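Local coordinates for niemann-Pick type C2 protein (Camponotus japonicus, PDB 3WEB) that binds oleic acid inside an immunoglobulin-like beta-sandwich and probably carries such lipid signals in the chemical communication of worker ants, at residues V2-F13 / E120-P128; V48-V58 / L108-E117. All blocks are in the same frame, centred on the assembly; numbering follows the deposited sequence.

Contact 1: V2-F13 / E120-P128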
# COMPACT_ATOMS: atom_id res chain seq x y z
N VAL A 2 14.20 0.15 -0.63
CA VAL A 2 13.61 -0.71 0.39
C VAL A 2 12.15 -0.32 0.62
O VAL A 2 11.84 0.86 0.70
CB VAL A 2 14.37 -0.59 1.73
CG1 VAL A 2 13.75 -1.49 2.79
CG2 VAL A 2 15.85 -0.93 1.54
N PHE A 3 11.29 -1.32 0.71
CA PHE A 3 9.95 -1.12 1.25
C PHE A 3 10.10 -1.11 2.78
O PHE A 3 10.12 -2.17 3.43
CB PHE A 3 8.98 -2.22 0.80
CG PHE A 3 8.65 -2.19 -0.67
CD1 PHE A 3 7.76 -1.25 -1.18
CD2 PHE A 3 9.20 -3.13 -1.54
CE1 PHE A 3 7.44 -1.23 -2.54
CE2 PHE A 3 8.89 -3.11 -2.89
CZ PHE A 3 8.01 -2.17 -3.40
N GLU A 4 10.22 0.10 3.32
CA GLU A 4 10.50 0.33 4.74
C GLU A 4 9.23 0.22 5.56
O GLU A 4 8.15 0.57 5.11
CB GLU A 4 11.06 1.74 4.94
CG GLU A 4 12.49 1.99 4.50
CD GLU A 4 12.89 3.43 4.75
OE1 GLU A 4 12.76 3.91 5.90
OE2 GLU A 4 13.35 4.10 3.81
N ASP A 5 9.38 -0.24 6.80
CA ASP A 5 8.27 -0.27 7.74
C ASP A 5 8.19 1.09 8.42
O ASP A 5 9.10 1.49 9.16
CB ASP A 5 8.50 -1.42 8.74
CG ASP A 5 7.60 -1.35 9.96
OD1 ASP A 5 6.56 -0.65 9.94
OD2 ASP A 5 7.95 -2.01 10.97
N CYS A 6 7.10 1.83 8.18
CA CYS A 6 6.94 3.16 8.78
C CYS A 6 6.12 3.15 10.07
O CYS A 6 5.59 4.18 10.48
CB CYS A 6 6.39 4.19 7.78
SG CYS A 6 5.06 3.64 6.69
N GLY A 7 6.04 1.98 10.70
CA GLY A 7 5.41 1.84 12.00
C GLY A 7 4.02 1.26 11.97
O GLY A 7 3.07 1.89 11.49
N SER A 8 3.89 0.03 12.45
CA SER A 8 2.58 -0.56 12.66
C SER A 8 2.53 -1.23 14.02
O SER A 8 3.55 -1.75 14.50
CB SER A 8 2.24 -1.54 11.55
OG SER A 8 3.22 -2.55 11.44
N GLU A 9 1.37 -1.19 14.67
CA GLU A 9 1.25 -1.74 16.02
C GLU A 9 0.42 -3.02 16.12
O GLU A 9 0.48 -3.71 17.14
CB GLU A 9 0.74 -0.67 17.00
CG GLU A 9 -0.70 -0.23 16.75
CD GLU A 9 -1.28 0.57 17.90
OE1 GLU A 9 -1.03 0.22 19.07
OE2 GLU A 9 -2.01 1.55 17.62
N VAL A 10 -0.35 -3.33 15.08
CA VAL A 10 -1.19 -4.55 15.11
C VAL A 10 -0.95 -5.48 13.91
O VAL A 10 -1.82 -6.26 13.52
CB VAL A 10 -2.70 -4.26 15.33
CG1 VAL A 10 -2.94 -3.72 16.73
CG2 VAL A 10 -3.26 -3.33 14.27
N GLY A 11 0.25 -5.40 13.35
CA GLY A 11 0.62 -6.32 12.29
C GLY A 11 1.98 -6.04 11.71
O GLY A 11 2.73 -5.19 12.21
N LYS A 12 2.28 -6.76 10.64
CA LYS A 12 3.53 -6.62 9.90
C LYS A 12 3.28 -6.98 8.44
O LYS A 12 2.26 -7.60 8.13
CB LYS A 12 4.62 -7.52 10.49
CG LYS A 12 4.29 -9.01 10.44
CD LYS A 12 5.23 -9.85 11.28
CE LYS A 12 4.75 -11.29 11.37
NZ LYS A 12 5.78 -12.19 11.96
N PHE A 13 4.18 -6.58 7.56
CA PHE A 13 4.17 -7.07 6.17
C PHE A 13 5.49 -7.77 5.87
O PHE A 13 6.52 -7.44 6.47
CB PHE A 13 3.88 -5.95 5.16
CG PHE A 13 4.95 -4.90 5.10
CD1 PHE A 13 4.90 -3.79 5.93
CD2 PHE A 13 6.00 -4.99 4.17
CE1 PHE A 13 5.88 -2.81 5.87
CE2 PHE A 13 6.98 -4.01 4.11
CZ PHE A 13 6.92 -2.92 4.96
N GLU A 120 -6.03 1.59 14.26
CA GLU A 120 -4.68 1.10 14.58
C GLU A 120 -4.02 0.61 13.30
O GLU A 120 -4.67 -0.02 12.47
CB GLU A 120 -4.74 -0.04 15.59
CG GLU A 120 -5.49 0.29 16.88
CD GLU A 120 -5.61 -0.90 17.81
OE1 GLU A 120 -6.08 -1.98 17.39
OE2 GLU A 120 -5.25 -0.76 18.99
N LYS A 121 -2.72 0.88 13.14
CA LYS A 121 -1.99 0.47 11.93
C LYS A 121 -1.62 -1.01 11.95
O LYS A 121 -0.86 -1.46 12.81
CB LYS A 121 -0.74 1.33 11.71
CG LYS A 121 -1.06 2.78 11.38
CD LYS A 121 0.18 3.65 11.33
CE LYS A 121 -0.22 5.12 11.48
NZ LYS A 121 0.85 6.05 11.04
N ILE A 122 -2.18 -1.75 10.98
CA ILE A 122 -1.80 -3.14 10.72
C ILE A 122 -0.48 -3.14 9.96
O ILE A 122 0.44 -3.90 10.28
CB ILE A 122 -2.86 -3.88 9.89
CG1 ILE A 122 -4.25 -3.74 10.53
CG2 ILE A 122 -2.49 -5.35 9.74
CD1 ILE A 122 -5.39 -4.00 9.56
N THR A 123 -0.40 -2.29 8.93
CA THR A 123 0.82 -2.14 8.13
C THR A 123 1.10 -0.68 7.84
O THR A 123 0.17 0.12 7.73
CB THR A 123 0.69 -2.85 6.77
OG1 THR A 123 -0.42 -2.31 6.05
CG2 THR A 123 0.49 -4.34 6.96
N CYS A 124 2.38 -0.35 7.68
CA CYS A 124 2.80 0.95 7.16
C CYS A 124 4.02 0.71 6.30
O CYS A 124 5.07 0.28 6.80
CB CYS A 124 3.15 1.90 8.30
SG CYS A 124 3.34 3.62 7.81
N VAL A 125 3.87 0.99 5.00
CA VAL A 125 4.92 0.77 4.00
C VAL A 125 5.36 2.12 3.47
O VAL A 125 4.52 2.96 3.16
CB VAL A 125 4.38 -0.07 2.82
CG1 VAL A 125 5.47 -0.29 1.77
CG2 VAL A 125 3.82 -1.41 3.31
N LYS A 126 6.67 2.33 3.39
CA LYS A 126 7.22 3.57 2.86
C LYS A 126 8.27 3.26 1.80
O LYS A 126 9.17 2.45 2.02
CB LYS A 126 7.84 4.39 3.99
CG LYS A 126 8.41 5.73 3.58
CD LYS A 126 9.15 6.33 4.76
CE LYS A 126 9.31 7.83 4.64
NZ LYS A 126 10.19 8.31 5.74
N PHE A 127 8.14 3.88 0.63
CA PHE A 127 9.12 3.64 -0.43
C PHE A 127 9.25 4.84 -1.36
O PHE A 127 8.30 5.64 -1.48
CB PHE A 127 8.77 2.36 -1.21
CG PHE A 127 7.48 2.44 -1.97
CD1 PHE A 127 6.27 2.20 -1.33
CD2 PHE A 127 7.48 2.73 -3.33
CE1 PHE A 127 5.08 2.27 -2.04
CE2 PHE A 127 6.30 2.80 -4.04
CZ PHE A 127 5.10 2.57 -3.39
N PRO A 128 10.42 4.99 -2.01
CA PRO A 128 10.57 6.07 -2.99
C PRO A 128 10.02 5.65 -4.36
O PRO A 128 10.28 4.53 -4.82
CB PRO A 128 12.08 6.27 -3.06
CG PRO A 128 12.65 4.92 -2.75
CD PRO A 128 11.67 4.22 -1.85
O HOH W 1 4.24 -2.23 8.99
O HOH W 2 3.10 4.69 11.82
O HOH W 3 -1.25 2.51 15.01
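C124 holds SG anti to its backbone N (chi1 -168°), while C6 tucks SG between its own N and carbonyl carbon (chi1 42°); these two torsions bring C6 SG and C124 SG to 2.1 Å, a disulfide. Beside it C6 N donates to C124 O, meeting the oxygen from above the carbonyl plane. E4 and K126 form an antiparallel hydrogen-bonded pair, and further along K121 O takes two donors, E9 N at 2.9 Å and V10 N at 3.0 Å. The strand 121-131 thus carries the short N-terminal strand 4-5 on its edge in this ML-domain beta-sandwich, and a classic beta bulge at I122 and T123 faces F114. Strand 11-18 belongs to the other sheet, and its F13 ring receives V125 CG2 over one face, 3.7 Å from the centroid, with C124 O at the ring edge. With a leucine here instead of the F13 ring, V125 CG2 would probably be left without its aromatic face and a gap would be likely to open beside it. F3 CE1 lies over a face of F127, 3.7 Å from F127 CG, with the ring planes 59° apart. One water links D5 OD1, S8 OG and C124 N.

Contact 2: V48-V58 / L108-E117. With OLA (oleic acid), chain B.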
# COMPACT_ATOMS: atom_id res chain seq x y z
N VAL A 48 -8.97 -8.96 13.08
CA VAL A 48 -9.34 -7.67 12.49
C VAL A 48 -10.72 -7.77 11.84
O VAL A 48 -10.95 -8.64 11.01
CB VAL A 48 -8.27 -7.20 11.47
CG1 VAL A 48 -8.71 -5.94 10.73
CG2 VAL A 48 -6.93 -6.98 12.15
N LYS A 49 -11.63 -6.87 12.23
CA LYS A 49 -13.00 -6.91 11.73
C LYS A 49 -13.20 -6.17 10.42
O LYS A 49 -14.01 -6.59 9.59
CB LYS A 49 -13.98 -6.38 12.78
CG LYS A 49 -14.28 -7.40 13.88
CD LYS A 49 -15.33 -6.89 14.86
CE LYS A 49 -16.67 -6.62 14.20
NZ LYS A 49 -17.64 -6.05 15.17
N ASN A 50 -12.48 -5.07 10.24
CA ASN A 50 -12.56 -4.27 9.01
C ASN A 50 -11.22 -3.59 8.75
O ASN A 50 -10.50 -3.25 9.69
CB ASN A 50 -13.68 -3.22 9.11
CG ASN A 50 -14.01 -2.59 7.77
OD1 ASN A 50 -14.19 -3.28 6.76
ND2 ASN A 50 -14.12 -1.27 7.76
N VAL A 51 -10.91 -3.37 7.48
CA VAL A 51 -9.65 -2.73 7.09
C VAL A 51 -9.94 -1.45 6.29
O VAL A 51 -10.71 -1.48 5.34
CB VAL A 51 -8.75 -3.66 6.25
CG1 VAL A 51 -7.42 -2.99 5.90
CG2 VAL A 51 -8.49 -4.97 6.99
N GLU A 52 -9.30 -0.35 6.68
CA GLU A 52 -9.35 0.89 5.90
C GLU A 52 -7.93 1.28 5.50
O GLU A 52 -7.07 1.47 6.36
CB GLU A 52 -9.98 2.04 6.70
CG GLU A 52 -11.47 1.90 6.98
CD GLU A 52 -12.04 3.08 7.75
OE1 GLU A 52 -12.17 4.18 7.17
OE2 GLU A 52 -12.37 2.92 8.95
N ALA A 53 -7.70 1.39 4.20
CA ALA A 53 -6.39 1.79 3.69
C ALA A 53 -6.24 3.31 3.61
O ALA A 53 -7.22 4.04 3.43
CB ALA A 53 -6.11 1.16 2.33
N LYS A 54 -5.00 3.76 3.75
CA LYS A 54 -4.64 5.18 3.71
C LYS A 54 -3.36 5.33 2.90
O LYS A 54 -2.44 4.51 3.02
CB LYS A 54 -4.37 5.70 5.13
CG LYS A 54 -5.51 5.51 6.12
CD LYS A 54 -6.65 6.46 5.80
CE LYS A 54 -7.70 6.42 6.90
NZ LYS A 54 -8.80 7.37 6.55
N ALA A 55 -3.30 6.37 2.08
CA ALA A 55 -2.09 6.66 1.31
C ALA A 55 -1.63 8.10 1.53
O ALA A 55 -2.45 9.00 1.76
CB ALA A 55 -2.32 6.38 -0.16
N PHE A 56 -0.32 8.29 1.45
CA PHE A 56 0.30 9.61 1.60
C PHE A 56 1.45 9.76 0.61
O PHE A 56 2.15 8.80 0.31
CB PHE A 56 0.83 9.80 3.03
CG PHE A 56 -0.20 9.57 4.10
CD1 PHE A 56 -0.44 8.29 4.60
CD2 PHE A 56 -0.93 10.64 4.62
CE1 PHE A 56 -1.39 8.08 5.59
CE2 PHE A 56 -1.88 10.43 5.61
CZ PHE A 56 -2.11 9.15 6.10
N GLY A 57 1.61 10.98 0.10
CA GLY A 57 2.80 11.34 -0.68
C GLY A 57 3.59 12.33 0.16
O GLY A 57 3.03 13.27 0.70
N VAL A 58 4.90 12.11 0.28
CA VAL A 58 5.71 12.97 1.14
C VAL A 58 6.19 14.22 0.40
O VAL A 58 6.84 14.13 -0.64
CB VAL A 58 6.90 12.21 1.78
CG1 VAL A 58 7.77 13.15 2.62
CG2 VAL A 58 6.40 11.07 2.65
N LEU A 108 8.73 11.06 -5.54
CA LEU A 108 8.21 11.28 -4.19
C LEU A 108 8.27 10.01 -3.36
O LEU A 108 8.26 8.90 -3.91
CB LEU A 108 6.78 11.82 -4.24
CG LEU A 108 5.60 10.86 -4.48
CD1 LEU A 108 4.28 11.62 -4.32
CD2 LEU A 108 5.65 10.17 -5.84
N GLU A 109 8.33 10.17 -2.05
CA GLU A 109 8.16 9.04 -1.15
C GLU A 109 6.68 8.79 -0.97
O GLU A 109 5.88 9.72 -0.82
CB GLU A 109 8.78 9.30 0.22
CG GLU A 109 10.29 9.17 0.28
CD GLU A 109 10.82 9.30 1.70
OE1 GLU A 109 10.59 10.36 2.32
OE2 GLU A 109 11.44 8.34 2.20
N ILE A 110 6.32 7.52 -0.99
CA ILE A 110 4.94 7.11 -0.82
C ILE A 110 4.84 6.37 0.51
O ILE A 110 5.72 5.58 0.85
CB ILE A 110 4.47 6.22 -2.00
CG1 ILE A 110 4.30 7.09 -3.25
CG2 ILE A 110 3.17 5.50 -1.67
CD1 ILE A 110 4.21 6.31 -4.54
N MET A 111 3.79 6.67 1.28
CA MET A 111 3.49 5.95 2.50
C MET A 111 2.11 5.35 2.38
O MET A 111 1.16 6.04 2.01
CB MET A 111 3.56 6.85 3.73
CG MET A 111 4.96 7.35 4.06
SD MET A 111 4.93 8.55 5.41
CE MET A 111 4.00 7.64 6.65
N TRP A 112 2.00 4.07 2.68
CA TRP A 112 0.77 3.33 2.45
C TRP A 112 0.47 2.48 3.66
O TRP A 112 1.31 1.67 4.08
CB TRP A 112 0.94 2.48 1.18
CG TRP A 112 -0.18 1.56 0.84
CD1 TRP A 112 -1.52 1.84 0.85
CD2 TRP A 112 -0.06 0.21 0.36
NE1 TRP A 112 -2.24 0.75 0.44
CE2 TRP A 112 -1.37 -0.27 0.13
CE3 TRP A 112 1.03 -0.64 0.11
CZ2 TRP A 112 -1.63 -1.57 -0.33
CZ3 TRP A 112 0.77 -1.93 -0.36
CH2 TRP A 112 -0.55 -2.38 -0.57
N GLU A 113 -0.72 2.67 4.23
CA GLU A 113 -1.11 2.01 5.47
C GLU A 113 -2.41 1.23 5.35
O GLU A 113 -3.32 1.62 4.63
CB GLU A 113 -1.28 3.04 6.60
CG GLU A 113 -0.15 4.05 6.76
CD GLU A 113 -0.39 5.02 7.91
OE1 GLU A 113 -1.55 5.16 8.35
OE2 GLU A 113 0.60 5.63 8.37
N PHE A 114 -2.48 0.12 6.07
CA PHE A 114 -3.75 -0.55 6.34
C PHE A 114 -4.03 -0.37 7.82
O PHE A 114 -3.18 -0.68 8.66
CB PHE A 114 -3.65 -2.06 6.06
CG PHE A 114 -3.88 -2.46 4.63
CD1 PHE A 114 -3.95 -1.52 3.60
CD2 PHE A 114 -4.01 -3.81 4.30
CE1 PHE A 114 -4.15 -1.91 2.28
CE2 PHE A 114 -4.21 -4.20 2.98
CZ PHE A 114 -4.28 -3.26 1.97
N ARG A 115 -5.21 0.14 8.13
CA ARG A 115 -5.65 0.27 9.51
C ARG A 115 -6.85 -0.62 9.78
O ARG A 115 -7.63 -0.93 8.86
CB ARG A 115 -5.99 1.73 9.83
CG ARG A 115 -4.81 2.67 9.68
CD ARG A 115 -5.22 4.10 9.94
NE ARG A 115 -4.11 5.03 9.75
CZ ARG A 115 -4.21 6.35 9.91
NH1 ARG A 115 -5.37 6.90 10.27
NH2 ARG A 115 -3.15 7.12 9.70
N ASN A 116 -7.02 -1.02 11.03
CA ASN A 116 -8.23 -1.74 11.41
C ASN A 116 -9.35 -0.76 11.76
O ASN A 116 -9.19 0.47 11.66
CB ASN A 116 -7.96 -2.73 12.55
CG ASN A 116 -7.60 -2.05 13.86
OD1 ASN A 116 -7.65 -0.82 13.98
ND2 ASN A 116 -7.23 -2.85 14.84
N GLU A 117 -10.47 -1.32 12.19
CA GLU A 117 -11.67 -0.58 12.57
C GLU A 117 -11.44 0.40 13.74
O GLU A 117 -12.21 1.35 13.93
CB GLU A 117 -12.80 -1.56 12.92
CG GLU A 117 -12.56 -2.44 14.15
CD GLU A 117 -11.74 -3.70 13.90
OE1 GLU A 117 -11.31 -3.95 12.75
OE2 GLU A 117 -11.53 -4.47 14.87
C1 OLA B . -7.41 2.66 -4.95
O1 OLA B . -7.98 2.25 -3.92
O2 OLA B . -7.64 3.78 -5.47
C2 OLA B . -6.38 1.77 -5.62
C3 OLA B . -5.00 2.40 -5.56
C4 OLA B . -3.95 1.40 -5.06
C5 OLA B . -3.39 1.81 -3.71
C6 OLA B . -2.01 1.21 -3.46
C7 OLA B . -0.96 2.31 -3.44
C8 OLA B . 0.44 1.80 -3.10
C9 OLA B . 1.11 1.20 -4.33
C10 OLA B . 1.79 1.91 -5.23
C11 OLA B . 1.99 3.41 -5.14
C12 OLA B . 1.98 4.00 -6.54
C13 OLA B . 1.17 5.29 -6.58
C14 OLA B . 0.91 5.71 -8.03
C15 OLA B . 0.66 7.21 -8.13
C16 OLA B . -0.80 7.49 -8.46
C17 OLA B . -0.96 7.99 -9.90
C18 OLA B . -2.10 8.96 -10.02
O HOH W 4 -10.36 2.68 10.99
O HOH W 5 9.40 12.77 -1.09
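A53 and F114 face the sandwich interior as an antiparallel non-hydrogen-bonded pair, and here the packing is close. A53 CB lies 3.6 Å from F114 CE1, and V51 CG1 meets F114 CG at 3.8 Å, both approaching the ring obliquely. A55 and W112 are the next pair of this kind in the register. With CG anti to the backbone N (chi1 175°), W112 carries its indole inward, where C8 of the oleic acid sits over one face, 3.8 Å from W112 CD2. I110 CD1 touches the acyl chain of the oleic acid at C11, 3.7 Å away, so strand 107-116 supplies part of the wall of the lipid pocket. Between these pairs the backbone bonds are short and fairly straight; E113 N to K54 O, at 175°, is an example.

On the reverse face, which is more polar, K54, F56, M111 and R115 are partly exposed, while E113 between them is buried. R115 grips E113 side-on, NE and NH2 both 2.9 Å from E113 OE1, while K54 CG lies over one face of the guanidinium. E113 OE2 pairs with K121, which satisfies the buried carboxylate at both oxygens, and R115 NH1 has a second carboxylate in D119. F56 CE1 comes no nearer E113 CD than 4.0 Å, and V58 CG2 meets M111 SD at a similar distance. At the far end E117 OE1 accepts from K49 N and N50 N, both from the same face of its carboxylate.

Strand 107-116 is flanked by strand 51-59 and, antiparallel on its other edge, by strand 121-131; strand 62-66 continues the sheet beyond 51-59, and W112 reaches across to V38 and M40 of the opposing sheet.

The two contacts have centres about 9 Å apart and occupy successive parts of one sheet. In chain order 48-58 and 108-117 both fall between 2-13 and 120-128, which nests contact 2 inside the loop closed by contact 1. Strands 107-116 and 121-131 follow each other in sequence and pair antiparallel, giving the order 4-5, 121-131, 107-116, 51-59 across this part of the sheet. Contact 1 also reaches strand 11-18 of the second sheet. The oleic acid touches F127 of contact 1 as well as strand 107-116 of contact 2, so both contacts bring residues of the same sheet to the bound lipid, consistent with a carrier whose ligand lies between the two sheets.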